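Local coordinates for glycoside hydrolase family 81 (Clostridium thermocellum, PDB 6FOP), which probably hydrolyses internal beta-1,3-glucosidic bonds of glucans such as laminarin, as an endo-acting glucanase of the bacterial cellulosome, at residues 51-56 and 125-130; 57-62 and 83-88; 69-74 and 279-284; 87-92 and 143-148; 485-490 and 557-562. All blocks are in the same frame, centred on the assembly; numbering follows the deposited sequence. Where two conformers were deposited one is given.

Contact 1: residues 51-56 and 125-130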
# COMPACT_ATOMS: atom_id res chain seq x y z
N LEU A 51 -12.84 1.32 15.62
CA LEU A 51 -13.48 0.24 14.87
C LEU A 51 -12.55 -0.96 14.96
O LEU A 51 -11.48 -0.88 15.59
CB LEU A 51 -13.73 0.66 13.39
CG LEU A 51 -15.03 1.43 13.15
CD1 LEU A 51 -16.26 0.57 13.34
CD2 LEU A 51 -15.13 2.72 13.94
N PRO A 52 -12.94 -2.11 14.40
CA PRO A 52 -12.02 -3.24 14.51
C PRO A 52 -10.66 -2.98 13.89
O PRO A 52 -10.56 -2.37 12.81
CB PRO A 52 -12.78 -4.38 13.80
CG PRO A 52 -14.22 -4.01 13.99
CD PRO A 52 -14.22 -2.52 13.78
N ILE A 53 -9.63 -3.51 14.55
CA ILE A 53 -8.23 -3.24 14.26
C ILE A 53 -7.62 -4.54 13.74
O ILE A 53 -7.48 -5.50 14.49
CB ILE A 53 -7.47 -2.80 15.53
CG1 ILE A 53 -8.18 -1.64 16.24
CG2 ILE A 53 -6.01 -2.48 15.21
CD1 ILE A 53 -8.22 -0.35 15.47
N TYR A 54 -7.29 -4.58 12.43
CA TYR A 54 -6.86 -5.81 11.80
C TYR A 54 -5.35 -5.86 11.74
O TYR A 54 -4.73 -5.43 10.78
CB TYR A 54 -7.52 -5.98 10.41
CG TYR A 54 -9.02 -6.25 10.50
CD1 TYR A 54 -9.93 -5.20 10.52
CD2 TYR A 54 -9.52 -7.54 10.66
CE1 TYR A 54 -11.30 -5.42 10.66
CE2 TYR A 54 -10.88 -7.75 10.80
CZ TYR A 54 -11.76 -6.69 10.78
OH TYR A 54 -13.10 -6.97 10.93
N ALA A 55 -4.76 -6.34 12.83
CA ALA A 55 -3.32 -6.46 12.96
C ALA A 55 -2.75 -7.67 12.26
O ALA A 55 -1.85 -7.53 11.41
CB ALA A 55 -2.92 -6.44 14.44
N HIS A 56 -3.32 -8.84 12.57
CA HIS A 56 -2.99 -10.15 12.00
C HIS A 56 -1.73 -10.76 12.63
O HIS A 56 -0.66 -10.16 12.55
CB HIS A 56 -2.81 -10.15 10.47
CG HIS A 56 -3.95 -9.58 9.67
ND1 HIS A 56 -3.72 -8.78 8.57
CD2 HIS A 56 -5.30 -9.71 9.76
CE1 HIS A 56 -4.87 -8.42 8.03
NE2 HIS A 56 -5.85 -8.99 8.72
N ALA A 125 -2.20 -0.38 25.80
CA ALA A 125 -2.14 -1.58 24.96
C ALA A 125 -1.21 -1.36 23.77
O ALA A 125 -1.29 -0.30 23.11
CB ALA A 125 -3.52 -1.92 24.47
N THR A 126 -0.33 -2.32 23.52
CA THR A 126 0.48 -2.35 22.31
C THR A 126 -0.06 -3.47 21.42
O THR A 126 -0.06 -4.65 21.82
CB THR A 126 1.96 -2.63 22.62
OG1 THR A 126 2.45 -1.60 23.48
CG2 THR A 126 2.83 -2.67 21.37
N LEU A 127 -0.51 -3.05 20.24
CA LEU A 127 -1.08 -3.92 19.19
C LEU A 127 -0.08 -3.92 18.03
O LEU A 127 0.42 -2.85 17.65
CB LEU A 127 -2.42 -3.40 18.74
CG LEU A 127 -3.37 -2.95 19.84
CD1 LEU A 127 -4.66 -2.44 19.21
CD2 LEU A 127 -3.62 -4.03 20.89
N MET A 128 0.23 -5.11 17.51
CA MET A 128 1.29 -5.22 16.51
C MET A 128 0.89 -6.11 15.35
O MET A 128 0.45 -7.26 15.54
CB MET A 128 2.56 -5.72 17.16
CG MET A 128 3.70 -6.01 16.20
SD MET A 128 5.15 -6.31 17.18
CE MET A 128 6.21 -7.08 16.00
N LYS A 129 1.07 -5.57 14.15
CA LYS A 129 0.88 -6.31 12.92
C LYS A 129 2.09 -7.21 12.78
O LYS A 129 3.23 -6.74 12.87
CB LYS A 129 0.78 -5.35 11.75
CG LYS A 129 0.72 -6.01 10.38
CD LYS A 129 0.26 -5.04 9.30
CE LYS A 129 -1.17 -4.60 9.44
NZ LYS A 129 -2.18 -5.71 9.36
N GLY A 130 1.87 -8.50 12.56
CA GLY A 130 2.96 -9.44 12.51
C GLY A 130 3.42 -9.96 13.87
O GLY A 130 4.52 -10.53 13.96
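Two antiparallel sheets of the N-terminal beta-rich part meet where the turn after strand 53-54 lies against the end of strand 121-128, with Lys129 reaching over Ala55 to the backbone of Tyr54. The lysine starts out extended, CG anti to the backbone N (chi1 174°), and bends at its last two torsions. Its NZ then grips two successive carbonyls: it lies 2.9 Å from Tyr54 O, in the carbonyl plane on a lone pair, and 2.8 Å from Ala55 O, where it sits above the carbonyl plane. The aliphatic chain runs close over the same oxygen, CG 3.2 Å from Ala55 O. The His56 ring lies alongside the lysine, pointing the same way, and carries Tyr54 O over the centre of one face. Beyond it Gly130 N donates to His56 O at 3.0 Å, nearly along the C=O axis. Apart from the polar grip, Ile53 CG2 touches Leu127 CD1 at 4.2 Å, and Ala55 CB rests on Met128 O. Lys129 NZ also bonds Tyr264 OH, which holds His56 ND1 as well, and forms a salt bridge with Glu474. A buried ammonium held by two carbonyls, a hydroxyl and a carboxylate is consistent with a lysine that stays protonated.

Contact 2: residues 57-62 and 83-88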
# COMPACT_ATOMS: atom_id res chain seq x y z
N PRO A 57 -1.83 -11.93 13.25
CA PRO A 57 -3.02 -12.81 13.27
C PRO A 57 -4.17 -12.35 14.17
O PRO A 57 -5.27 -12.88 14.07
CB PRO A 57 -2.43 -14.16 13.71
CG PRO A 57 -1.27 -13.74 14.57
CD PRO A 57 -0.65 -12.61 13.80
N LEU A 58 -3.89 -11.43 15.09
CA LEU A 58 -4.91 -10.93 16.02
C LEU A 58 -5.71 -9.76 15.47
O LEU A 58 -5.21 -8.95 14.65
CB LEU A 58 -4.27 -10.46 17.33
CG LEU A 58 -3.59 -11.55 18.17
CD1 LEU A 58 -2.72 -10.95 19.26
CD2 LEU A 58 -4.59 -12.46 18.81
N THR A 59 -6.91 -9.63 15.97
CA THR A 59 -7.71 -8.45 15.75
C THR A 59 -8.21 -7.91 17.07
O THR A 59 -8.33 -8.65 18.06
CB THR A 59 -8.87 -8.70 14.77
OG1 THR A 59 -9.82 -9.58 15.36
CG2 THR A 59 -8.37 -9.32 13.46
N PHE A 60 -8.52 -6.62 17.08
CA PHE A 60 -8.87 -5.92 18.33
C PHE A 60 -10.00 -4.94 18.12
O PHE A 60 -10.27 -4.53 16.99
CB PHE A 60 -7.65 -5.13 18.86
CG PHE A 60 -6.40 -5.94 18.98
CD1 PHE A 60 -6.16 -6.70 20.12
CD2 PHE A 60 -5.44 -5.95 17.94
CE1 PHE A 60 -5.02 -7.47 20.22
CE2 PHE A 60 -4.31 -6.73 18.04
CZ PHE A 60 -4.08 -7.47 19.21
N LYS A 61 -10.64 -4.53 19.20
CA LYS A 61 -11.53 -3.38 19.12
C LYS A 61 -11.62 -2.72 20.46
O LYS A 61 -11.87 -3.39 21.47
CB LYS A 61 -12.93 -3.79 18.64
CG LYS A 61 -13.80 -2.57 18.31
CD LYS A 61 -15.20 -2.92 17.83
CE LYS A 61 -16.07 -3.35 18.98
NZ LYS A 61 -17.43 -3.71 18.49
N PHE A 62 -11.44 -1.41 20.50
CA PHE A 62 -11.59 -0.64 21.75
C PHE A 62 -13.06 -0.34 21.97
O PHE A 62 -13.81 -0.12 21.02
CB PHE A 62 -10.77 0.65 21.69
CG PHE A 62 -9.29 0.42 21.69
CD1 PHE A 62 -8.61 0.16 20.50
CD2 PHE A 62 -8.56 0.44 22.88
CE1 PHE A 62 -7.26 -0.09 20.49
CE2 PHE A 62 -7.19 0.18 22.87
CZ PHE A 62 -6.54 -0.06 21.67
N GLY A 83 -12.71 -12.63 7.22
CA GLY A 83 -11.98 -12.83 8.47
C GLY A 83 -12.34 -11.72 9.42
O GLY A 83 -11.49 -10.89 9.80
N ALA A 84 -13.60 -11.68 9.81
CA ALA A 84 -14.13 -10.58 10.62
C ALA A 84 -13.60 -10.62 12.04
O ALA A 84 -13.42 -11.70 12.64
CB ALA A 84 -15.65 -10.64 10.68
N HIS A 85 -13.38 -9.45 12.59
CA HIS A 85 -13.07 -9.35 14.02
C HIS A 85 -14.24 -9.91 14.84
O HIS A 85 -15.40 -9.59 14.57
CB HIS A 85 -12.81 -7.91 14.43
CG HIS A 85 -12.77 -7.72 15.91
ND1 HIS A 85 -11.72 -8.17 16.70
CD2 HIS A 85 -13.70 -7.21 16.76
CE1 HIS A 85 -12.02 -7.94 17.97
NE2 HIS A 85 -13.19 -7.33 18.03
N LYS A 86 -13.91 -10.73 15.83
CA LYS A 86 -14.86 -11.14 16.87
C LYS A 86 -14.15 -11.07 18.22
O LYS A 86 -12.94 -11.17 18.32
CB LYS A 86 -15.42 -12.55 16.60
CG LYS A 86 -14.35 -13.61 16.42
CD LYS A 86 -14.74 -14.99 16.84
CE LYS A 86 -13.75 -15.99 16.32
NZ LYS A 86 -12.65 -16.31 17.24
N ASN A 87 -14.95 -10.89 19.26
CA ASN A 87 -14.48 -10.84 20.66
C ASN A 87 -14.31 -12.24 21.22
O ASN A 87 -15.30 -12.93 21.51
CB ASN A 87 -15.52 -10.05 21.46
CG ASN A 87 -15.17 -9.90 22.93
OD1 ASN A 87 -14.07 -9.57 23.29
ND2 ASN A 87 -16.18 -10.11 23.77
N ASP A 88 -13.06 -12.70 21.36
CA ASP A 88 -12.81 -13.93 22.11
C ASP A 88 -12.73 -13.58 23.59
O ASP A 88 -13.29 -14.30 24.43
CB ASP A 88 -11.54 -14.64 21.61
CG ASP A 88 -11.69 -15.24 20.21
OD1 ASP A 88 -12.82 -15.63 19.83
OD2 ASP A 88 -10.65 -15.33 19.48
O HOH W 1 -11.25 -11.82 15.72
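Thr59 OG1 and His85 ND1 lie 2.7 Å apart in a hydrogen bond whose donor may be either group. The hydroxyl meets the imidazole at its edge, in the ring plane, and the two side chains slide past each other in opposite directions. Rotation about chi1 (68°) sets OG1 between the backbone N and the carbonyl carbon of Thr59. From there it also bonds a water at 2.7 Å, which accepts from Lys86 N at 2.9 Å, so one hydroxyl ties both a side chain and the backbone of the loop to the strand. The imidazole is laid over the strand backbone: Phe60 O stands 3.9 Å above its centre, and Lys61 CB approaches NE2 to 3.6 Å. In the fold, this fastens the connection between strands 80-82 and 89-93 across strand 59-63 of the seven-stranded antiparallel sheet. His85 CG is anti to its backbone N (chi1 168°), which directs CG toward that strand. Glu68 OE1, on the adjacent strand 66-70, holds His85 NE2, while Tyr54 OH bonds His85 N. Farther along the loop, Lys86 NZ forms a 2.7 Å salt bridge with Asp88 OD1, which offers its syn lone pair, and also bonds Lys71 O.

Contact 3: residues 69-74 and 279-284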
# COMPACT_ATOMS: atom_id res chain seq x y z
N VAL A 69 -10.15 -8.69 22.07
CA VAL A 69 -9.10 -9.47 21.43
C VAL A 69 -9.74 -10.67 20.75
O VAL A 69 -10.59 -11.36 21.35
CB VAL A 69 -8.06 -9.98 22.45
CG1 VAL A 69 -7.01 -10.84 21.78
CG2 VAL A 69 -7.42 -8.83 23.21
N GLY A 70 -9.33 -10.95 19.51
CA GLY A 70 -9.81 -12.16 18.85
C GLY A 70 -8.90 -12.65 17.75
O GLY A 70 -8.02 -11.92 17.27
N LYS A 71 -9.18 -13.87 17.31
CA LYS A 71 -8.60 -14.43 16.11
C LYS A 71 -9.76 -14.73 15.19
O LYS A 71 -10.61 -15.53 15.53
CB LYS A 71 -7.79 -15.71 16.34
CG LYS A 71 -7.03 -16.10 15.05
CD LYS A 71 -6.12 -17.28 15.22
CE LYS A 71 -5.46 -17.63 13.92
NZ LYS A 71 -6.39 -18.32 13.00
N PRO A 72 -9.80 -14.10 14.00
CA PRO A 72 -10.97 -14.32 13.13
C PRO A 72 -11.22 -15.76 12.73
O PRO A 72 -10.28 -16.52 12.48
CB PRO A 72 -10.64 -13.47 11.89
CG PRO A 72 -9.79 -12.37 12.45
CD PRO A 72 -8.94 -13.03 13.49
N ALA A 73 -12.51 -16.12 12.69
CA ALA A 73 -12.94 -17.37 12.09
C ALA A 73 -13.20 -17.14 10.62
O ALA A 73 -14.11 -16.40 10.26
CB ALA A 73 -14.21 -17.86 12.75
N LEU A 74 -12.40 -17.79 9.79
CA LEU A 74 -12.46 -17.59 8.35
C LEU A 74 -13.63 -18.34 7.74
O LEU A 74 -13.91 -19.49 8.09
CB LEU A 74 -11.15 -18.06 7.72
CG LEU A 74 -9.90 -17.34 8.25
CD1 LEU A 74 -8.65 -17.93 7.62
CD2 LEU A 74 -9.96 -15.86 8.03
N TYR A 279 5.53 -23.17 13.77
CA TYR A 279 4.22 -22.62 14.01
C TYR A 279 3.72 -21.78 12.85
O TYR A 279 4.47 -20.95 12.30
CB TYR A 279 4.26 -21.75 15.25
CG TYR A 279 4.88 -22.40 16.45
CD1 TYR A 279 4.42 -23.65 16.91
CD2 TYR A 279 5.92 -21.78 17.13
CE1 TYR A 279 4.98 -24.23 18.03
CE2 TYR A 279 6.49 -22.37 18.23
CZ TYR A 279 6.02 -23.59 18.68
OH TYR A 279 6.55 -24.18 19.79
N THR A 280 2.45 -21.97 12.49
CA THR A 280 1.81 -21.15 11.47
C THR A 280 0.45 -20.69 11.96
O THR A 280 -0.12 -21.30 12.91
CB THR A 280 1.62 -21.91 10.15
OG1 THR A 280 0.79 -23.06 10.36
CG2 THR A 280 2.95 -22.35 9.57
N TYR A 281 -0.08 -19.66 11.32
CA TYR A 281 -1.46 -19.20 11.52
C TYR A 281 -2.18 -19.14 10.19
O TYR A 281 -1.61 -18.64 9.20
CB TYR A 281 -1.50 -17.83 12.18
CG TYR A 281 -0.86 -17.80 13.56
CD1 TYR A 281 -1.55 -18.24 14.67
CD2 TYR A 281 0.46 -17.41 13.72
CE1 TYR A 281 -0.96 -18.24 15.92
CE2 TYR A 281 1.05 -17.41 14.97
CZ TYR A 281 0.34 -17.87 16.06
OH TYR A 281 0.94 -17.84 17.30
N SER A 282 -3.41 -19.62 10.16
CA SER A 282 -4.24 -19.48 8.99
C SER A 282 -5.02 -18.19 9.11
O SER A 282 -5.80 -17.99 10.03
CB SER A 282 -5.20 -20.66 8.90
OG SER A 282 -6.05 -20.50 7.78
N THR A 283 -4.75 -17.26 8.19
CA THR A 283 -5.31 -15.92 8.22
C THR A 283 -5.96 -15.57 6.90
O THR A 283 -5.86 -16.29 5.90
CB THR A 283 -4.22 -14.86 8.51
OG1 THR A 283 -3.48 -14.55 7.30
CG2 THR A 283 -3.27 -15.29 9.62
N LEU A 284 -6.64 -14.43 6.90
CA LEU A 284 -7.28 -13.94 5.69
C LEU A 284 -6.27 -13.73 4.56
O LEU A 284 -6.65 -13.88 3.38
CB LEU A 284 -7.97 -12.62 6.00
CG LEU A 284 -8.81 -12.03 4.89
CD1 LEU A 284 -10.03 -12.90 4.60
CD2 LEU A 284 -9.24 -10.64 5.26
O HOH W 2 -4.62 -20.62 12.76
O HOH W 3 -7.75 -16.19 11.39
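Leu74 makes the closely packed half of this contact, setting its two methyls against the Thr283-Leu284 backbone. CD1 comes within 3.7 Å of Thr283 C and equally near Ser282 OG, while CD2 lies 3.8 Å from Leu284 N and reaches Leu284 CB at 4.3 Å. Leu74 CG is anti to the carbonyl carbon (chi1 -58°), which brings it toward the end of strand 280-283, where the chain passes into Leu284. The other half is polar and watery. Lys71 extends from the end of strand 66-70, straight until chi4 (-75°) turns NZ aside, and donates to Ser282 O at 3.0 Å from a position tilted 20° out of the carbonyl plane. Its CE passes Tyr281 CD1 obliquely; the tyrosine hydroxyl itself bonds Val205 O and Tyr217 OH. One water accepts from both Lys71 NZ and Ser282 N, whereas another donates to Pro72 O at 2.8 Å and to Ser282 O at 3.0 Å. Ser282 makes its polar contacts here through backbone N and O, partly by way of water, at the outer strand of a three-stranded sheet. No carboxylate of the two segments answers the ammonium: one direct bond to Ser282 O and one water hold it, consistent with a partly hydrated join between the seven-stranded sheet and strand 280-283, to which Leu74 adds apolar contact.

Contact 4: residues 87-92 and 143-148. With MG (magnesium ion), chain B.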
# COMPACT_ATOMS: atom_id res chain seq x y z
N ASN A 87 -14.95 -10.89 19.26
CA ASN A 87 -14.48 -10.84 20.66
C ASN A 87 -14.31 -12.24 21.22
O ASN A 87 -15.30 -12.93 21.51
CB ASN A 87 -15.52 -10.05 21.46
CG ASN A 87 -15.17 -9.90 22.93
OD1 ASN A 87 -14.07 -9.57 23.29
ND2 ASN A 87 -16.18 -10.11 23.77
N ASP A 88 -13.06 -12.70 21.36
CA ASP A 88 -12.81 -13.93 22.11
C ASP A 88 -12.73 -13.58 23.59
O ASP A 88 -13.29 -14.30 24.43
CB ASP A 88 -11.54 -14.64 21.61
CG ASP A 88 -11.69 -15.24 20.21
OD1 ASP A 88 -12.82 -15.63 19.83
OD2 ASP A 88 -10.65 -15.33 19.48
N PHE A 89 -12.05 -12.50 23.93
CA PHE A 89 -12.11 -11.96 25.30
C PHE A 89 -11.83 -10.48 25.27
O PHE A 89 -11.11 -9.98 24.37
CB PHE A 89 -11.14 -12.67 26.27
CG PHE A 89 -9.73 -12.67 25.82
CD1 PHE A 89 -8.88 -11.62 26.19
CD2 PHE A 89 -9.21 -13.72 25.09
CE1 PHE A 89 -7.55 -11.62 25.81
CE2 PHE A 89 -7.89 -13.72 24.69
CZ PHE A 89 -7.05 -12.68 25.08
N THR A 90 -12.36 -9.76 26.25
CA THR A 90 -12.09 -8.36 26.41
C THR A 90 -11.12 -8.18 27.59
O THR A 90 -11.36 -8.69 28.70
CB THR A 90 -13.40 -7.56 26.61
OG1 THR A 90 -14.17 -7.61 25.40
CG2 THR A 90 -13.13 -6.16 26.95
N VAL A 91 -10.03 -7.45 27.35
CA VAL A 91 -9.09 -7.07 28.38
C VAL A 91 -9.64 -5.80 29.00
O VAL A 91 -9.56 -4.73 28.42
CB VAL A 91 -7.68 -6.84 27.81
CG1 VAL A 91 -6.71 -6.35 28.88
CG2 VAL A 91 -7.14 -8.11 27.18
N GLY A 92 -10.20 -5.97 30.21
CA GLY A 92 -10.76 -4.88 30.99
C GLY A 92 -9.95 -4.66 32.27
O GLY A 92 -8.83 -5.18 32.41
N PRO A 143 -5.79 -6.59 35.63
CA PRO A 143 -6.43 -7.09 34.40
C PRO A 143 -7.64 -7.92 34.73
O PRO A 143 -7.54 -8.84 35.55
CB PRO A 143 -5.34 -7.96 33.77
CG PRO A 143 -4.07 -7.44 34.35
CD PRO A 143 -4.43 -7.10 35.76
N ARG A 144 -8.77 -7.57 34.12
CA ARG A 144 -10.01 -8.30 34.29
C ARG A 144 -10.34 -8.82 32.91
O ARG A 144 -10.72 -8.03 32.04
CB ARG A 144 -11.10 -7.36 34.83
CG ARG A 144 -12.46 -8.03 35.06
CD ARG A 144 -13.45 -7.04 35.67
NE ARG A 144 -13.74 -5.92 34.77
CZ ARG A 144 -14.65 -5.92 33.79
NH1 ARG A 144 -15.42 -7.00 33.56
NH2 ARG A 144 -14.84 -4.84 33.04
N ILE A 145 -10.11 -10.11 32.70
CA ILE A 145 -10.25 -10.74 31.38
C ILE A 145 -11.64 -11.33 31.25
O ILE A 145 -11.95 -12.40 31.82
CB ILE A 145 -9.15 -11.80 31.13
CG1 ILE A 145 -7.76 -11.26 31.56
CG2 ILE A 145 -9.17 -12.25 29.67
CD1 ILE A 145 -7.31 -9.98 30.89
N ASP A 146 -12.49 -10.61 30.52
CA ASP A 146 -13.90 -10.94 30.36
C ASP A 146 -14.08 -11.74 29.08
O ASP A 146 -14.09 -11.19 27.97
CB ASP A 146 -14.70 -9.63 30.32
CG ASP A 146 -16.19 -9.84 30.17
OD1 ASP A 146 -16.66 -10.98 30.13
OD2 ASP A 146 -16.89 -8.80 30.05
N PHE A 147 -14.16 -13.06 29.23
CA PHE A 147 -14.27 -13.98 28.08
C PHE A 147 -15.67 -13.97 27.48
O PHE A 147 -16.66 -13.67 28.17
CB PHE A 147 -13.89 -15.41 28.49
CG PHE A 147 -12.42 -15.60 28.72
CD1 PHE A 147 -11.86 -15.31 29.94
CD2 PHE A 147 -11.60 -16.04 27.67
CE1 PHE A 147 -10.48 -15.46 30.15
CE2 PHE A 147 -10.23 -16.19 27.86
CZ PHE A 147 -9.67 -15.88 29.09
N SER A 148 -15.73 -14.27 26.18
CA SER A 148 -17.00 -14.53 25.51
C SER A 148 -17.44 -15.96 25.81
O SER A 148 -17.23 -16.88 25.00
CB SER A 148 -16.87 -14.28 24.01
OG SER A 148 -18.07 -14.60 23.37
MG MG B . -17.43 -13.12 30.32
O HOH W 4 -17.43 -13.89 20.24
O HOH W 5 -17.19 -7.81 26.77
O HOH W 6 -18.74 -14.98 30.02
O HOH W 7 -17.99 -12.71 32.54
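Strands 89-92 and 143-147 run antiparallel, axes 4.5 Å apart at 159°, with Thr90-Asp146 and Gly92-Arg144 as hydrogen-bonded pairs. Ser148 N to Asp88 O (3.0 Å) continues the ladder past Phe89 and Phe147, a non-hydrogen-bonded pair. On their side of the sheet Phe89 lays its CB over one face of the Phe147 ring, 4.0 Å from the centroid, in a CH-pi contact. The two rings are oblique, planes at 48°. Phe89 CG sits between the backbone N and the carbonyl carbon (chi1 55°), beside Ile145 CG2, which Phe89 CD1 meets at 3.5 Å; Ile145 CD1 in turn lies 4.2 Å from Val91 CG2. These are central strands of the seven-stranded antiparallel sheet, and their apolar side packs on strands 133-139 and 200-206 of the eight-stranded one. Asp88 and Phe89 both face Val69 on the neighbouring strand, forming a classic beta bulge. The opposite side, with Thr90 and Asp146, is polar. Asp146 CG is anti to the backbone N, and OD1 binds a magnesium ion at 2.3 Å. Phe147 O joins it at 2.4 Å with two waters, Gly188 belonging to the same site. Arg144 NE bonds His93 O, and its guanidinium makes a cation-pi contact with Tyr97.

Contact 5: residues 485-490 and 557-562. With NI (nickel (II) ion), chain C.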
# COMPACT_ATOMS: atom_id res chain seq x y z
N PHE A 485 -14.71 1.25 9.35
CA PHE A 485 -15.57 0.19 8.81
C PHE A 485 -15.38 -1.06 9.67
O PHE A 485 -14.30 -1.29 10.22
CB PHE A 485 -15.14 -0.15 7.37
CG PHE A 485 -15.20 1.00 6.44
CD1 PHE A 485 -16.38 1.28 5.78
CD2 PHE A 485 -14.06 1.76 6.15
CE1 PHE A 485 -16.44 2.34 4.89
CE2 PHE A 485 -14.11 2.80 5.24
CZ PHE A 485 -15.30 3.10 4.62
N ALA A 486 -16.42 -1.88 9.78
CA ALA A 486 -16.31 -3.16 10.45
C ALA A 486 -15.16 -4.00 9.91
O ALA A 486 -14.51 -4.72 10.68
CB ALA A 486 -17.60 -3.95 10.34
N ASP A 487 -14.92 -3.93 8.60
CA ASP A 487 -13.86 -4.70 7.95
C ASP A 487 -12.52 -4.01 7.85
O ASP A 487 -11.60 -4.51 7.18
CB ASP A 487 -14.34 -5.16 6.58
CG ASP A 487 -15.43 -6.20 6.69
OD1 ASP A 487 -15.41 -7.02 7.65
OD2 ASP A 487 -16.33 -6.19 5.86
N GLY A 488 -12.39 -2.88 8.55
CA GLY A 488 -11.12 -2.18 8.63
C GLY A 488 -10.85 -1.26 7.46
O GLY A 488 -11.77 -0.63 6.93
N ASN A 489 -9.57 -1.11 7.14
CA ASN A 489 -9.18 -0.30 5.98
C ASN A 489 -9.39 -1.12 4.71
O ASN A 489 -9.66 -2.32 4.78
CB ASN A 489 -7.77 0.26 6.16
CG ASN A 489 -7.61 1.65 5.54
OD1 ASN A 489 -8.03 1.87 4.39
ND2 ASN A 489 -7.02 2.57 6.26
N ASN A 490 -9.27 -0.46 3.55
CA ASN A 490 -9.46 -1.10 2.27
C ASN A 490 -8.54 -0.48 1.24
O ASN A 490 -8.14 0.65 1.37
CB ASN A 490 -10.91 -1.01 1.78
CG ASN A 490 -11.26 0.38 1.32
OD1 ASN A 490 -10.99 0.74 0.14
ND2 ASN A 490 -11.85 1.18 2.20
N GLY A 557 -8.99 -5.17 5.68
CA GLY A 557 -8.48 -5.86 6.87
C GLY A 557 -9.21 -7.15 7.21
O GLY A 557 -8.58 -8.15 7.60
N GLY A 558 -10.53 -7.11 7.04
CA GLY A 558 -11.42 -8.19 7.50
C GLY A 558 -12.13 -8.98 6.42
O GLY A 558 -12.88 -9.88 6.76
N LYS A 559 -11.86 -8.72 5.13
CA LYS A 559 -12.41 -9.53 4.03
C LYS A 559 -11.64 -9.22 2.77
O LYS A 559 -10.88 -8.26 2.70
CB LYS A 559 -13.90 -9.26 3.82
CG LYS A 559 -14.24 -7.90 3.22
CD LYS A 559 -15.71 -7.80 2.93
CE LYS A 559 -16.09 -6.45 2.34
NZ LYS A 559 -17.56 -6.38 2.11
N TYR A 560 -11.87 -10.03 1.74
CA TYR A 560 -11.54 -9.62 0.38
C TYR A 560 -12.69 -10.03 -0.48
O TYR A 560 -13.44 -10.94 -0.14
CB TYR A 560 -10.22 -10.19 -0.13
CG TYR A 560 -10.04 -11.68 -0.03
CD1 TYR A 560 -10.51 -12.52 -1.04
CD2 TYR A 560 -9.43 -12.25 1.09
CE1 TYR A 560 -10.36 -13.90 -0.94
CE2 TYR A 560 -9.24 -13.61 1.20
CZ TYR A 560 -9.72 -14.45 0.21
OH TYR A 560 -9.53 -15.82 0.33
N CYS A 561 -12.87 -9.33 -1.60
CA CYS A 561 -14.06 -9.58 -2.39
C CYS A 561 -13.90 -9.15 -3.83
O CYS A 561 -12.94 -8.50 -4.21
CB CYS A 561 -15.25 -8.88 -1.77
SG CYS A 561 -15.08 -7.09 -1.75
N HIS A 562 -14.87 -9.57 -4.63
CA HIS A 562 -14.97 -9.31 -6.07
C HIS A 562 -16.08 -8.27 -6.31
O HIS A 562 -16.99 -8.48 -7.12
CB HIS A 562 -15.22 -10.64 -6.75
CG HIS A 562 -15.07 -10.64 -8.24
ND1 HIS A 562 -16.10 -10.31 -9.09
CD2 HIS A 562 -14.06 -11.07 -9.02
CE1 HIS A 562 -15.72 -10.50 -10.34
NE2 HIS A 562 -14.50 -10.99 -10.32
NI NI C . -13.71 -11.88 -12.03
O HOH W 8 -15.58 -9.58 7.47
O HOH W 9 -18.76 -7.13 5.03
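Asp487 and Lys559 cross at about a right angle, the carboxylate lying against the aliphatic part of the lysine and not at its tip. Asp487 OD2 is 3.4 Å from Lys559 CD but 4.0 Å from Lys559 NZ, a long salt bridge, and a water accepting from NZ donates to OD2 between them. Chi1 of Lys559 (71°) places CG between its backbone N and carbonyl carbon, and the chain beyond is fully extended, which carries the methylenes past Asp487. The ammonium also makes a cation-pi contact with Trp556. Asp487 CG is anti to the carbonyl carbon (chi1 -69°), and the other oxygen, OD1, takes a 2.6 Å bond from a second water, which donates to Gly558 O as well. Behind the side chains the backbones clasp: Gly558 N donates to Asp487 O at 2.8 Å, and Gly557 N to Asn489 O at 3.1 Å. Asn489 CB points away from 557-562; its OD1 receives Asn490 N on a lone pair at 2.8 Å, while ND2 bonds Ser480 O and Ser39 O. At the far end of strand 559-561, His562 NE2 binds a nickel ion at 2.1 Å, together with His574, Glu601 and Glu605. The Asp487 end is a type I beta turn, Phe485 to Gly488, docked on the glycine link between strands 554-556 and 559-561.

In the fold
Contacts 1 to 4 all involve the seven-stranded sheet, whereas contact 5 belongs to the family 81 C-terminal region. Contacts 1, 4 and 5 are buried; contacts 2 and 3 are partly buried, and waters bridge contacts 2 to 5. Only contact 4 is a regular strand pair, so backbone bonds dominate there, while a lysine or a histidine side chain carries much of contacts 1 to 3. Contact 2 nests within the loop closed by contact 1 and shares Asn87 and Asp88 with contact 4. Tyr54 and His56 of contact 1, Gly83 of contact 2 and Leu284 of contact 3 all touch contact 5, joining the beta-rich part to the C-terminal region.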